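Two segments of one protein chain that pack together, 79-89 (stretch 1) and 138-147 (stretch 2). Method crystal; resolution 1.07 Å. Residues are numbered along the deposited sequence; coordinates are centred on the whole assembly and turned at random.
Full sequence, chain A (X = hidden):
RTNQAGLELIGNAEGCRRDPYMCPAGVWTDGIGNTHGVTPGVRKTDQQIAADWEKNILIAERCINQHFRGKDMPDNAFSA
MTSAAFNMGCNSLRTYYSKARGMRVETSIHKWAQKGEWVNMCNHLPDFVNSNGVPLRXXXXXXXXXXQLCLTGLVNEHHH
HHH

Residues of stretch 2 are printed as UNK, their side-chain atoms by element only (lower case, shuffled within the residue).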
ATOM      1  N   SER A  79       6.607  -0.876   8.509  1.00  7.83           N
ATOM      2  CA  SER A  79       7.065   0.107   7.513  1.00  8.26           C
ATOM      3  C   SER A  79       6.741  -0.355   6.113  1.00  7.94           C
ATOM      4  O   SER A  79       6.280   0.456   5.282  1.00  7.92           O
ATOM      5  CB  SER A  79       8.563   0.300   7.684  1.00  9.04           C
ATOM      6  OG  SER A  79       8.863   0.870   8.950  1.00  9.72           O
ATOM      7  N   ALA A  80       6.889  -1.656   5.826  1.00  7.73           N
ATOM      8  CA  ALA A  80       6.470  -2.197   4.542  1.00  7.81           C
ATOM      9  C   ALA A  80       4.988  -2.056   4.338  1.00  6.81           C
ATOM     10  O   ALA A  80       4.524  -1.680   3.237  1.00  7.56           O
ATOM     11  CB  ALA A  80       6.906  -3.632   4.438  1.00  8.33           C
ATOM     12  N   MET A  81       4.206  -2.351   5.370  1.00  7.28           N
ATOM     13  CA  MET A  81       2.757  -2.269   5.257  1.00  6.96           C
ATOM     14  C   MET A  81       2.293  -0.824   5.090  1.00  7.32           C
ATOM     15  O   MET A  81       1.346  -0.531   4.351  1.00  7.45           O
ATOM     16  CB  MET A  81       2.099  -2.911   6.491  1.00  6.98           C
ATOM     17  CG  MET A  81       2.250  -4.435   6.500  1.00  7.33           C
ATOM     18  SD  MET A  81       1.379  -5.272   5.140  1.00  8.14           S
ATOM     19  CE  MET A  81      -0.351  -4.968   5.603  1.00  9.47           C
ATOM     20  N   THR A  82       2.957   0.107   5.750  1.00  7.20           N
ATOM     21  CA  THR A  82       2.653   1.517   5.606  1.00  7.59           C
ATOM     22  C   THR A  82       2.908   1.945   4.172  1.00  6.88           C
ATOM     23  O   THR A  82       2.107   2.661   3.577  1.00  7.49           O
ATOM     24  CB  THR A  82       3.483   2.377   6.571  1.00  7.27           C
ATOM     25  OG1 THR A  82       3.042   2.128   7.927  1.00  8.41           O
ATOM     26  CG2 THR A  82       3.298   3.873   6.298  1.00  8.09           C
ATOM     27  N   SER A  83       4.030   1.551   3.606  1.00  7.32           N
ATOM     28  CA  SER A  83       4.333   1.825   2.198  1.00  7.46           C
ATOM     29  C   SER A  83       3.210   1.319   1.312  1.00  7.25           C
ATOM     30  O   SER A  83       2.746   2.056   0.424  1.00  7.86           O
ATOM     31  CB  SER A  83       5.659   1.159   1.846  1.00  7.81           C
ATOM     32  OG  SER A  83       5.918   1.225   0.441  1.00  8.35           O
ATOM     33  N   ALA A  84       2.742   0.084   1.503  1.00  7.13           N
ATOM     34  CA  ALA A  84       1.680  -0.464   0.688  1.00  7.37           C
ATOM     35  C   ALA A  84       0.402   0.342   0.864  1.00  7.04           C
ATOM     36  O   ALA A  84      -0.297   0.629  -0.134  1.00  7.72           O
ATOM     37  CB  ALA A  84       1.457  -1.929   1.043  1.00  7.59           C
ATOM     38  N   ALA A  85       0.067   0.710   2.081  1.00  6.80           N
ATOM     39  CA  ALA A  85      -1.141   1.478   2.346  1.00  6.93           C
ATOM     40  C   ALA A  85      -1.036   2.876   1.713  1.00  7.47           C
ATOM     41  O   ALA A  85      -2.025   3.406   1.220  1.00  7.98           O
ATOM     42  CB  ALA A  85      -1.410   1.565   3.821  1.00  8.02           C
ATOM     43  N   PHE A  86       0.130   3.481   1.739  1.00  7.37           N
ATOM     44  CA  PHE A  86       0.343   4.788   1.121  1.00  7.71           C
ATOM     45  C   PHE A  86       0.061   4.691  -0.367  1.00  7.29           C
ATOM     46  O   PHE A  86      -0.582   5.560  -0.965  1.00  7.82           O
ATOM     47  CB  PHE A  86       1.763   5.252   1.377  1.00  8.11           C
ATOM     48  CG  PHE A  86       2.111   6.557   0.738  1.00  8.06           C
ATOM     49  CD1 PHE A  86       2.664   6.609  -0.508  1.00  7.95           C
ATOM     50  CD2 PHE A  86       1.893   7.756   1.426  1.00  8.85           C
ATOM     51  CE1 PHE A  86       2.994   7.815  -1.109  1.00  8.34           C
ATOM     52  CE2 PHE A  86       2.259   8.973   0.847  1.00  9.42           C
ATOM     53  CZ  PHE A  86       2.806   8.981  -0.441  1.00  8.57           C
ATOM     54  N   ASN A  87       0.574   3.647  -1.000  1.00  7.21           N
ATOM     55  CA  ASN A  87       0.528   3.510  -2.456  1.00  8.10           C
ATOM     56  C   ASN A  87      -0.830   3.040  -2.930  1.00  8.06           C
ATOM     57  O   ASN A  87      -1.271   3.459  -4.006  1.00  9.92           O
ATOM     58  CB  ASN A  87       1.635   2.515  -2.838  1.00  8.51           C
ATOM     59  CG  ASN A  87       2.057   2.488  -4.258  1.00 11.14           C
ATOM     60  OD1 ASN A  87       2.501   1.389  -4.707  1.00 10.19           O
ATOM     61  ND2 ASN A  87       2.141   3.682  -4.941  1.00 12.63           N
ATOM     62  N   MET A  88      -1.495   2.158  -2.164  1.00  8.34           N
ATOM     63  CA  MET A  88      -2.701   1.462  -2.612  1.00  9.10           C
ATOM     64  C   MET A  88      -3.967   1.885  -1.898  1.00  9.63           C
ATOM     65  O   MET A  88      -5.055   1.669  -2.448  1.00 10.53           O
ATOM     66  CB  MET A  88      -2.535  -0.044  -2.432  1.00 10.09           C
ATOM     67  CG  MET A  88      -1.302  -0.607  -3.144  1.00 10.52           C
ATOM     68  SD  MET A  88      -1.199  -0.203  -4.898  1.00 11.32           S
ATOM     69  CE  MET A  88      -2.319  -1.472  -5.538  1.00 13.17           C
ATOM     70  N   GLY A  89      -3.865   2.512  -0.745  1.00  8.93           N
ATOM     71  CA  GLY A  89      -5.018   2.896   0.045  1.00  9.95           C
ATOM     72  C   GLY A  89      -5.439   1.807   0.995  1.00  9.09           C
ATOM     73  O   GLY A  89      -5.275   0.595   0.742  1.00 10.27           O
ATOM     74  N   UNK A 138       5.152  -2.426 -12.592  1.00 12.57           N
ATOM     75  CA  UNK A 138       5.720  -1.562 -11.573  1.00 12.33           C
ATOM     76  C   UNK A 138       5.158  -1.797 -10.193  1.00 12.07           C
ATOM     77  O   UNK A 138       5.893  -1.582  -9.207  1.00 13.25           O
ATOM     78  N   UNK A 139       3.898  -2.178 -10.110  1.00 11.80           N
ATOM     79  CA  UNK A 139       3.326  -2.503  -8.798  1.00 11.61           C
ATOM     80  C   UNK A 139       3.832  -3.839  -8.276  1.00 11.53           C
ATOM     81  O   UNK A 139       4.116  -3.997  -7.074  1.00 11.86           O
ATOM     82  c   UNK A 139       1.193  -1.078  -8.997  1.00 13.58           C
ATOM     83  c   UNK A 139       1.576  -0.093  -7.887  1.00 14.48           C
ATOM     84  c   UNK A 139       1.818  -2.470  -8.791  1.00 11.70           C
ATOM     85  c   UNK A 139      -0.332  -1.298  -9.098  1.00 15.24           C
ATOM     86  N   UNK A 140       4.035  -4.814  -9.138  1.00 12.19           N
ATOM     87  CA  UNK A 140       4.615  -6.082  -8.713  1.00 13.92           C
ATOM     88  C   UNK A 140       6.009  -5.892  -8.136  1.00 12.38           C
ATOM     89  O   UNK A 140       6.343  -6.456  -7.063  1.00 13.31           O
ATOM     90  c   UNK A 140       4.663  -7.044  -9.898  1.00 15.17           C
ATOM     91  n   UNK A 140       6.684 -10.183 -12.443  1.00 22.97           N
ATOM     92  c   UNK A 140       6.348  -9.003 -11.501  1.00 21.48           C
ATOM     93  c   UNK A 140       5.040  -8.409  -9.444  1.00 17.95           C
ATOM     94  c   UNK A 140       5.199  -9.365 -10.590  1.00 19.80           C
ATOM     95  N   UNK A 141       6.845  -5.106  -8.774  1.00 12.44           N
ATOM     96  CA  UNK A 141       8.163  -4.860  -8.293  1.00 12.01           C
ATOM     97  C   UNK A 141       8.143  -4.214  -6.902  1.00 11.80           C
ATOM     98  O   UNK A 141       8.889  -4.611  -5.974  1.00 12.06           O
ATOM     99  c   UNK A 141       8.910  -3.946  -9.276  1.00 14.37           C
ATOM    100  c   UNK A 141       9.818  -3.724 -11.615  1.00 17.47           C
ATOM    101  c   UNK A 141      10.187  -3.482  -8.641  1.00 15.12           C
ATOM    102  c   UNK A 141       9.258  -4.681 -10.551  1.00 16.00           C
ATOM    103  N   UNK A 142       7.317  -3.196  -6.752  1.00 10.64           N
ATOM    104  CA  UNK A 142       7.120  -2.483  -5.500  1.00 10.92           C
ATOM    105  C   UNK A 142       6.717  -3.452  -4.415  1.00 10.36           C
ATOM    106  O   UNK A 142       7.286  -3.369  -3.319  1.00 10.24           O
ATOM    107  c   UNK A 142       6.825   0.070  -3.833  1.00 10.44           C
ATOM    108  n   UNK A 142       6.296   0.969  -2.753  1.00 10.47           N
ATOM    109  c   UNK A 142       6.090  -1.390  -5.742  1.00 10.46           C
ATOM    110  c   UNK A 142       5.940   2.248  -2.875  1.00  9.79           C
ATOM    111  n   UNK A 142       6.231   2.903  -4.008  1.00 10.12           N
ATOM    112  c   UNK A 142       5.688  -0.607  -4.541  1.00 10.66           C
ATOM    113  n   UNK A 142       5.439   2.935  -1.857  1.00  9.89           N
ATOM    114  N   UNK A 143       5.705  -4.247  -4.660  1.00  9.98           N
ATOM    115  CA  UNK A 143       5.232  -5.207  -3.643  1.00  9.90           C
ATOM    116  C   UNK A 143       6.328  -6.174  -3.230  1.00 10.35           C
ATOM    117  O   UNK A 143       6.436  -6.536  -2.050  1.00  9.82           O
ATOM    118  n   UNK A 143       2.721  -0.926  -3.034  1.00  9.37           N
ATOM    119  n   UNK A 143       1.435  -2.162  -4.461  1.00 10.60           N
ATOM    120  c   UNK A 143       2.154  -4.504  -3.126  1.00  9.30           C
ATOM    121  c   UNK A 143       4.034  -5.966  -4.129  1.00 10.09           C
ATOM    122  c   UNK A 143       2.271  -2.084  -3.430  1.00 10.09           C
ATOM    123  n   UNK A 143       2.672  -3.197  -2.816  1.00  9.54           N
ATOM    124  c   UNK A 143       2.757  -5.134  -4.337  1.00  9.67           C
ATOM    125  N   UNK A 144       7.139  -6.619  -4.178  1.00 10.22           N
ATOM    126  CA  UNK A 144       8.222  -7.570  -3.842  1.00 11.06           C
ATOM    127  C   UNK A 144       9.284  -6.913  -3.023  1.00 10.85           C
ATOM    128  O   UNK A 144       9.814  -7.505  -2.059  1.00 11.29           O
ATOM    129  c   UNK A 144       7.710  -9.074  -5.813  1.00 13.49           C
ATOM    130  c   UNK A 144       8.089  -9.578  -7.192  1.00 15.57           C
ATOM    131  o   UNK A 144       7.305 -10.394  -7.771  1.00 17.81           O
ATOM    132  o   UNK A 144       9.131  -9.129  -7.699  1.00 18.43           O
ATOM    133  c   UNK A 144       8.762  -8.221  -5.117  1.00 11.54           C
ATOM    134  N   UNK A 145       9.622  -5.679  -3.299  1.00 10.80           N
ATOM    135  CA  UNK A 145      10.568  -4.973  -2.489  1.00 11.47           C
ATOM    136  C   UNK A 145      10.024  -4.710  -1.065  1.00 10.31           C
ATOM    137  O   UNK A 145      10.736  -4.889  -0.060  1.00 10.36           O
ATOM    138  c   UNK A 145      11.786  -3.785  -4.356  1.00 12.46           C
ATOM    139  c   UNK A 145      12.128  -2.496  -4.997  1.00 15.92           C
ATOM    140  c   UNK A 145      10.966  -3.639  -3.120  1.00 11.89           C
ATOM    141  c   UNK A 145      12.927  -2.762  -6.269  1.00 20.28           C
ATOM    142  n   UNK A 145      14.258  -3.396  -6.080  1.00 26.00           N
ATOM    143  N   UNK A 146       8.768  -4.340  -0.947  1.00  8.93           N
ATOM    144  CA  UNK A 146       8.158  -4.242   0.363  1.00  8.75           C
ATOM    145  C   UNK A 146       8.186  -5.572   1.091  1.00  8.84           C
ATOM    146  O   UNK A 146       8.472  -5.595   2.314  1.00  9.42           O
ATOM    147  o   UNK A 146       4.910  -0.762  -0.979  1.00  8.85           O
ATOM    148  c   UNK A 146       6.551  -2.294  -0.207  1.00  9.01           C
ATOM    149  c   UNK A 146       6.701  -3.730   0.244  1.00  8.60           C
ATOM    150  c   UNK A 146       5.149  -1.985  -0.625  1.00  8.73           C
ATOM    151  o   UNK A 146       4.338  -2.902  -0.732  1.00  9.01           O
ATOM    152  N   UNK A 147       7.904  -6.661   0.416  1.00  8.77           N
ATOM    153  CA  UNK A 147       7.901  -7.978   1.041  1.00  9.65           C
ATOM    154  C   UNK A 147       9.260  -8.319   1.614  1.00  9.82           C
ATOM    155  O   UNK A 147       9.342  -8.826   2.722  1.00  9.70           O
ATOM    156  c   UNK A 147       7.426  -9.021   0.055  1.00  9.58           C
ATOM    157  c   UNK A 147       7.619 -10.462   0.489  1.00 10.51           C
ATOM    158  c   UNK A 147       7.274 -11.464  -0.575  1.00 11.83           C
ATOM    159  n   UNK A 147       8.333 -11.483  -1.598  1.00 15.46           N
ATOM    160  n   UNK A 147       9.206 -11.883  -3.697  1.00 17.54           N
ATOM    161  n   UNK A 147       7.093 -12.634  -3.225  1.00 17.18           N
ATOM    162  c   UNK A 147       8.203 -12.011  -2.833  1.00 16.48           C
TER

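Position 138 has backbone atoms alone. No side-chain atom is present, and nothing of stretch 1 lies near. It is Gly 138.

Position 139 carries four carbons, forked at the second. The set is purely apolar. Its CA-to-CB bond points toward stretch 1, and its side-chain atoms lie near Asn 87 and Met 88. A four-carbon chain forked at the second carbon is leucine, so this is Leu 139. CD2 of Leu 139 lies 4.1 Å from SD of Met 88, an apolar contact, and 3.6 Å from OD1 of Asn 87.

Position 140 has four carbons in a row ending in a nitrogen. It is exposed and out of reach of stretch 1. It is Lys 140.

Position 141 again has four carbons, but the fork is at the first, and one arm is two carbons long. It is Ile 141, which does not reach stretch 1.

Position 142 has three carbons, a nitrogen, and then a carbon bearing two more nitrogens. This is a guanidinium group. The CA-to-CB bond points toward stretch 1, and the side chain lies against Ser 83 and Asn 87. The residue is Arg 142. NH2 of Arg 142 donates a hydrogen bond to OG of Ser 83 at 2.9 Å. The hydroxyl sits at the edge of the guanidinium, near its plane, where the N-H bonds point. CB of Asn 87 lies over one face.

Position 143 shows the same atoms: three carbons, a nitrogen, and a carbon with two nitrogens. Its CA-to-CB bond points sideways, but the end of the chain comes nearer to stretch 1. It is Arg 143. NH1 of Arg 143 donates a hydrogen bond to OD1 of Asn 87 at 2.9 Å, and NH2 of Arg 143 lies 3.3 Å from SD of Met 88.

Position 144 has three carbons, the third carrying two oxygens. It is Glu 144, out of reach of stretch 1.

Position 145 has four carbons in a row and a terminal nitrogen. It is Lys 145, likewise out of reach.

Position 146 has three carbons, the third carrying two oxygens. Its CA-to-CB bond points toward stretch 1, and the oxygens lie close to Ser 83 and Ala 84. The residue is Glu 146. OG of Ser 83 donates a hydrogen bond to OE1 of Glu 146 at 2.6 Å.

Position 147 has three carbons, a nitrogen, and a carbon with two nitrogens. It is Arg 147, whose CA-to-CB bond points away from stretch 1.

The two helices run nearly antiparallel, at 159°, with axes 9.4 Å apart at closest approach. The backbones are closest at Ala 80 and Glu 146, where CB of Ala 80 lies 3.3 Å from the backbone O of Glu 146. Toward Asn 87 they spread, and long side chains fill the gap. Within stretch 2, Glu 146 forms salt bridges with Arg 142 and Arg 143: OE1 of Glu 146 to NE of Arg 142 at 2.8 Å, and OE2 of Glu 146 to NE of Arg 143 at 2.7 Å. Ser 83 joins this network by accepting from Arg 142 and donating to Glu 146. Two buried arginines thus share one buried carboxylate, and hydrogen bonds tie the group to the facing helix.

Stretch 2, residues 138-147: GLKIRREKER
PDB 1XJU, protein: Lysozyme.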